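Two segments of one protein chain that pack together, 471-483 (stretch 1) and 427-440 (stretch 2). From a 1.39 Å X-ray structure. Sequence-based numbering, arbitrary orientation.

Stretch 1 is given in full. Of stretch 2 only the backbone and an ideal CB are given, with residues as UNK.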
# COMPACT_ATOMS: atom_id res chain seq x y z
N THR A 471 -8.19 -15.42 1.31
CA THR A 471 -8.09 -14.31 0.38
C THR A 471 -8.68 -13.05 1.03
O THR A 471 -9.33 -13.11 2.08
CB THR A 471 -8.85 -14.60 -0.91
OG1 THR A 471 -10.26 -14.46 -0.67
CG2 THR A 471 -8.56 -16.00 -1.43
N SER A 472 -8.45 -11.91 0.39
CA SER A 472 -8.96 -10.66 0.94
C SER A 472 -10.47 -10.72 1.11
O SER A 472 -11.01 -10.27 2.13
CB SER A 472 -8.54 -9.47 0.07
OG SER A 472 -8.56 -9.82 -1.30
N ASN A 473 -11.16 -11.32 0.13
CA ASN A 473 -12.62 -11.45 0.20
C ASN A 473 -13.04 -12.37 1.34
O ASN A 473 -13.94 -12.04 2.11
CB ASN A 473 -13.16 -11.99 -1.13
CG ASN A 473 -14.64 -12.35 -1.04
OD1 ASN A 473 -15.04 -13.46 -1.38
ND2 ASN A 473 -15.45 -11.41 -0.56
N GLU A 474 -12.42 -13.55 1.43
CA GLU A 474 -12.77 -14.47 2.50
C GLU A 474 -12.49 -13.85 3.85
O GLU A 474 -13.27 -14.03 4.80
CB GLU A 474 -11.98 -15.78 2.35
CG GLU A 474 -12.31 -16.53 1.07
CD GLU A 474 -11.36 -17.70 0.83
OE1 GLU A 474 -10.29 -17.74 1.48
OE2 GLU A 474 -11.69 -18.58 0.01
N LEU A 475 -11.38 -13.12 3.97
CA LEU A 475 -11.04 -12.48 5.23
C LEU A 475 -12.10 -11.46 5.61
O LEU A 475 -12.59 -11.43 6.75
CB LEU A 475 -9.67 -11.82 5.11
CG LEU A 475 -9.00 -11.42 6.42
CD1 LEU A 475 -8.89 -12.60 7.37
CD2 LEU A 475 -7.62 -10.83 6.12
N CYS A 476 -12.46 -10.59 4.67
CA CYS A 476 -13.43 -9.55 4.94
C CYS A 476 -14.80 -10.15 5.29
O CYS A 476 -15.46 -9.70 6.23
CB CYS A 476 -13.48 -8.61 3.74
SG CYS A 476 -14.54 -7.16 3.98
N GLN A 477 -15.21 -11.21 4.58
CA GLN A 477 -16.48 -11.87 4.87
C GLN A 477 -16.47 -12.54 6.25
O GLN A 477 -17.44 -12.43 7.01
CB GLN A 477 -16.77 -12.91 3.78
CG GLN A 477 -18.01 -13.77 4.01
CD GLN A 477 -19.30 -12.98 3.90
OE1 GLN A 477 -19.46 -12.16 2.99
NE2 GLN A 477 -20.22 -13.23 4.82
N LYS A 478 -15.37 -13.22 6.59
CA LYS A 478 -15.26 -13.87 7.89
C LYS A 478 -15.33 -12.87 9.03
O LYS A 478 -16.03 -13.11 10.03
CB LYS A 478 -13.97 -14.69 7.95
CG LYS A 478 -13.66 -15.26 9.33
CD LYS A 478 -12.28 -15.89 9.38
CE LYS A 478 -12.09 -16.65 10.67
NZ LYS A 478 -10.67 -17.03 10.88
N ILE A 479 -14.63 -11.74 8.90
CA ILE A 479 -14.56 -10.77 10.00
C ILE A 479 -15.82 -9.92 10.08
O ILE A 479 -16.33 -9.64 11.18
CB ILE A 479 -13.31 -9.89 9.85
CG1 ILE A 479 -12.03 -10.72 10.01
CG2 ILE A 479 -13.33 -8.76 10.86
CD1 ILE A 479 -10.82 -9.98 9.48
N THR A 480 -16.33 -9.44 8.94
CA THR A 480 -17.38 -8.43 8.93
C THR A 480 -18.75 -8.95 8.54
O THR A 480 -19.74 -8.23 8.71
CB THR A 480 -17.01 -7.25 8.01
OG1 THR A 480 -17.22 -7.63 6.63
CG2 THR A 480 -15.57 -6.80 8.22
N GLY A 481 -18.85 -10.17 8.02
CA GLY A 481 -20.12 -10.66 7.54
C GLY A 481 -20.54 -10.08 6.21
O GLY A 481 -21.71 -10.22 5.83
N ASN A 482 -19.63 -9.44 5.49
CA ASN A 482 -19.94 -8.80 4.21
C ASN A 482 -18.71 -8.84 3.32
O ASN A 482 -17.58 -8.81 3.83
CB ASN A 482 -20.34 -7.34 4.42
CG ASN A 482 -21.72 -7.20 5.02
OD1 ASN A 482 -21.88 -6.59 6.08
ND2 ASN A 482 -22.71 -7.77 4.35
N PRO A 483 -18.88 -8.88 2.01
CA PRO A 483 -17.78 -8.54 1.11
C PRO A 483 -17.44 -7.07 1.26
O PRO A 483 -18.15 -6.31 1.94
CB PRO A 483 -18.35 -8.83 -0.28
CG PRO A 483 -19.82 -8.63 -0.12
CD PRO A 483 -20.16 -9.05 1.29
N UNK A 427 -10.62 1.29 1.77
CA UNK A 427 -12.00 0.89 1.97
C UNK A 427 -12.07 -0.28 2.94
O UNK A 427 -12.94 -0.32 3.83
CB UNK A 427 -12.66 0.52 0.64
N UNK A 428 -11.08 -1.19 2.86
CA UNK A 428 -11.03 -2.25 3.86
C UNK A 428 -10.79 -1.66 5.23
O UNK A 428 -11.39 -2.11 6.22
CB UNK A 428 -9.94 -3.27 3.52
N UNK A 429 -9.96 -0.61 5.31
CA UNK A 429 -9.67 -0.05 6.62
C UNK A 429 -10.95 0.43 7.28
O UNK A 429 -11.21 0.11 8.45
CB UNK A 429 -8.66 1.10 6.51
N UNK A 430 -11.81 1.09 6.49
CA UNK A 430 -13.03 1.63 7.08
C UNK A 430 -13.96 0.50 7.49
O UNK A 430 -14.51 0.51 8.61
CB UNK A 430 -13.73 2.57 6.10
N UNK A 431 -14.04 -0.53 6.64
CA UNK A 431 -14.94 -1.63 6.96
C UNK A 431 -14.43 -2.37 8.18
O UNK A 431 -15.22 -2.74 9.07
CB UNK A 431 -15.08 -2.58 5.77
N UNK A 432 -13.10 -2.52 8.29
CA UNK A 432 -12.57 -3.23 9.44
C UNK A 432 -12.76 -2.39 10.70
O UNK A 432 -13.19 -2.91 11.74
CB UNK A 432 -11.09 -3.57 9.23
N UNK A 433 -12.53 -1.07 10.62
CA UNK A 433 -12.55 -0.31 11.86
C UNK A 433 -13.97 -0.17 12.38
O UNK A 433 -14.22 -0.35 13.58
CB UNK A 433 -11.92 1.07 11.66
N UNK A 434 -14.91 0.11 11.49
CA UNK A 434 -16.30 0.14 11.90
C UNK A 434 -16.71 -1.19 12.52
O UNK A 434 -17.37 -1.22 13.57
CB UNK A 434 -17.20 0.47 10.71
N UNK A 435 -16.24 -2.30 11.94
CA UNK A 435 -16.60 -3.59 12.51
C UNK A 435 -15.96 -3.74 13.89
O UNK A 435 -16.63 -4.21 14.83
CB UNK A 435 -16.17 -4.73 11.59
N UNK A 436 -14.70 -3.31 14.03
CA UNK A 436 -14.08 -3.38 15.35
C UNK A 436 -14.87 -2.56 16.36
O UNK A 436 -15.06 -3.00 17.50
CB UNK A 436 -12.63 -2.89 15.29
N UNK A 437 -15.40 -1.41 15.94
CA UNK A 437 -16.15 -0.58 16.87
C UNK A 437 -17.42 -1.28 17.33
O UNK A 437 -17.89 -1.03 18.45
CB UNK A 437 -16.49 0.76 16.23
N UNK A 438 -17.96 -2.17 16.49
CA UNK A 438 -19.11 -2.99 16.85
C UNK A 438 -18.70 -4.15 17.74
O UNK A 438 -19.42 -4.50 18.69
CB UNK A 438 -19.81 -3.51 15.59
N UNK A 439 -17.54 -4.76 17.47
CA UNK A 439 -17.24 -6.05 18.09
C UNK A 439 -16.46 -5.93 19.39
O UNK A 439 -16.50 -6.86 20.20
CB UNK A 439 -16.45 -6.92 17.11
N UNK A 440 -15.76 -4.82 19.60
CA UNK A 440 -14.95 -4.61 20.78
C UNK A 440 -15.68 -3.60 21.67
O UNK A 440 -15.70 -2.40 21.35
CB UNK A 440 -13.55 -4.13 20.41

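The helix of stretch 2, 427-439, runs nearly parallel to helix 472-480, at 21° with the axes 10.5 Å apart at closest approach. That gap leaves room for sizeable side chains between them.

Position 427 is helical and its CB is out of reach of stretch 1, which therefore sets no preference; it is Phe427. At 428 CA-to-CB points sideways, with no atom of stretch 1 within 5.5 Å of the ideal CB. A short side chain would fall short of Ser472 and Cys476, whereas a long or aromatic one could reach them. The residue is Tyr428: its CE1 lies 3.9 Å from Cys476 CB, and its OH lies 3.4 Å from Ser472 CB. Tyr428 OH and Ser472 OG also share water 1, whose O is 2.8 Å from Tyr428 OH and 3.0 Å from Ser472 OG. Positions 429 and 430 are out of reach and undetermined by stretch 1; both are alanine.

Position 431 points toward stretch 1, its ideal CB 4.9 Å from both Thr480 CG2 and Cys476 SG. Beyond them lie Thr480 OG1 and the carbonyl oxygen of Pro483, so a long side chain ending in a donor, such as glutamine, lysine or arginine, would suit. Gln431 supplies it: NE2 donates to Thr480 OG1 (3.1 Å) and to Pro483 O (3.0 Å), so one amide group ties the helix end to the segment that follows. Thr480 OG1 in turn donates to Cys476 O at 2.7 Å.

From 432 the CB again points sideways, toward no near neighbour, but a large apolar group could reach Cys476, Ile479 and Thr480. Phe432 does so. Thr480 CG2 and Cys476 CA sit at the ring edge, 4.0 Å from Phe432 CD1 and 4.1 Å from Phe432 CE1 respectively, while Ile479 CD1 is 4.3 Å from Phe432 CE1.

Positions 433 and 434 are out of reach of stretch 1, which sets no preference; they are Phe433 and Thr434. At 435 the helices come close, CA to CA of Thr480 being 6.1 Å, and the ideal CB is 4.0 Å from Thr480 CG2. A small residue such as alanine, serine, threonine or valine fits. In Thr435, OG1 donates to Gln431 O (2.8 Å) and lies 3.3 Å from Thr480 CG2.

Position 436 points sideways without contact and is Ala436; 437 and 438 are out of reach; they are Gln437 and Lys438. Position 439 points toward stretch 1 from a distance, and the free carbonyl of Ile479 invites a long donor: glutamine, lysine or arginine. Gln439 NE2 donates to Ile479 O at 3.0 Å. Position 440 leaves helical phi/psi and is out of reach; it is Val440.

Stretch 2 (427-440) FYAAQFFTTAQKQV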
# COMPACT_ATOMS: atom_id res chain seq x y z
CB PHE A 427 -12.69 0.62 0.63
CG PHE A 427 -12.59 1.77 -0.34
CD1 PHE A 427 -12.41 3.07 0.11
CD2 PHE A 427 -12.65 1.55 -1.71
CE1 PHE A 427 -12.30 4.14 -0.79
CE2 PHE A 427 -12.55 2.61 -2.61
CZ PHE A 427 -12.37 3.90 -2.15
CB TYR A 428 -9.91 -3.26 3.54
CG TYR A 428 -10.19 -4.27 2.45
CD1 TYR A 428 -11.26 -5.14 2.54
CD2 TYR A 428 -9.34 -4.38 1.36
CE1 TYR A 428 -11.48 -6.09 1.54
CE2 TYR A 428 -9.56 -5.31 0.37
CZ TYR A 428 -10.62 -6.16 0.46
OH TYR A 428 -10.85 -7.09 -0.53
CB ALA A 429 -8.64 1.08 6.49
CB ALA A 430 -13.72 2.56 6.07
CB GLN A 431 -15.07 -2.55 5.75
CG GLN A 431 -16.05 -3.70 5.92
CD GLN A 431 -16.63 -4.16 4.59
OE1 GLN A 431 -16.52 -3.46 3.58
NE2 GLN A 431 -17.25 -5.34 4.58
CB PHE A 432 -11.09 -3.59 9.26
CG PHE A 432 -10.82 -4.64 8.20
CD1 PHE A 432 -11.74 -5.63 7.90
CD2 PHE A 432 -9.62 -4.64 7.52
CE1 PHE A 432 -11.47 -6.59 6.93
CE2 PHE A 432 -9.34 -5.61 6.53
CZ PHE A 432 -10.26 -6.57 6.24
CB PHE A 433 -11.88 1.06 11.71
CG PHE A 433 -11.74 1.78 13.01
CD1 PHE A 433 -10.84 1.34 13.98
CD2 PHE A 433 -12.54 2.89 13.30
CE1 PHE A 433 -10.74 1.99 15.20
CE2 PHE A 433 -12.42 3.54 14.51
CZ PHE A 433 -11.51 3.09 15.46
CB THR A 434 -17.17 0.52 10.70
OG1 THR A 434 -16.83 1.85 10.30
CG2 THR A 434 -18.66 0.47 11.04
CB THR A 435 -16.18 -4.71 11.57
OG1 THR A 435 -16.91 -4.57 10.33
CG2 THR A 435 -16.52 -6.07 12.18
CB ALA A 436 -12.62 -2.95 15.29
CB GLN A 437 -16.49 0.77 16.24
CG GLN A 437 -15.31 1.69 16.03
CD GLN A 437 -15.73 2.94 15.27
OE1 GLN A 437 -16.09 2.86 14.10
NE2 GLN A 437 -15.71 4.09 15.94
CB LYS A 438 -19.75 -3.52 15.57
CG LYS A 438 -21.13 -4.14 15.70
CD LYS A 438 -21.31 -5.26 14.67
CE LYS A 438 -22.77 -5.70 14.56
NZ LYS A 438 -23.41 -5.91 15.89
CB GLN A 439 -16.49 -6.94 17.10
CG GLN A 439 -17.34 -7.46 15.95
CD GLN A 439 -16.53 -8.33 14.99
OE1 GLN A 439 -15.31 -8.47 15.15
NE2 GLN A 439 -17.19 -8.91 13.99
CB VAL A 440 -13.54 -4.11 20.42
CG1 VAL A 440 -12.73 -3.88 21.69
CG2 VAL A 440 -12.85 -5.12 19.50
O HOH W 1 -8.96 -7.10 -2.54
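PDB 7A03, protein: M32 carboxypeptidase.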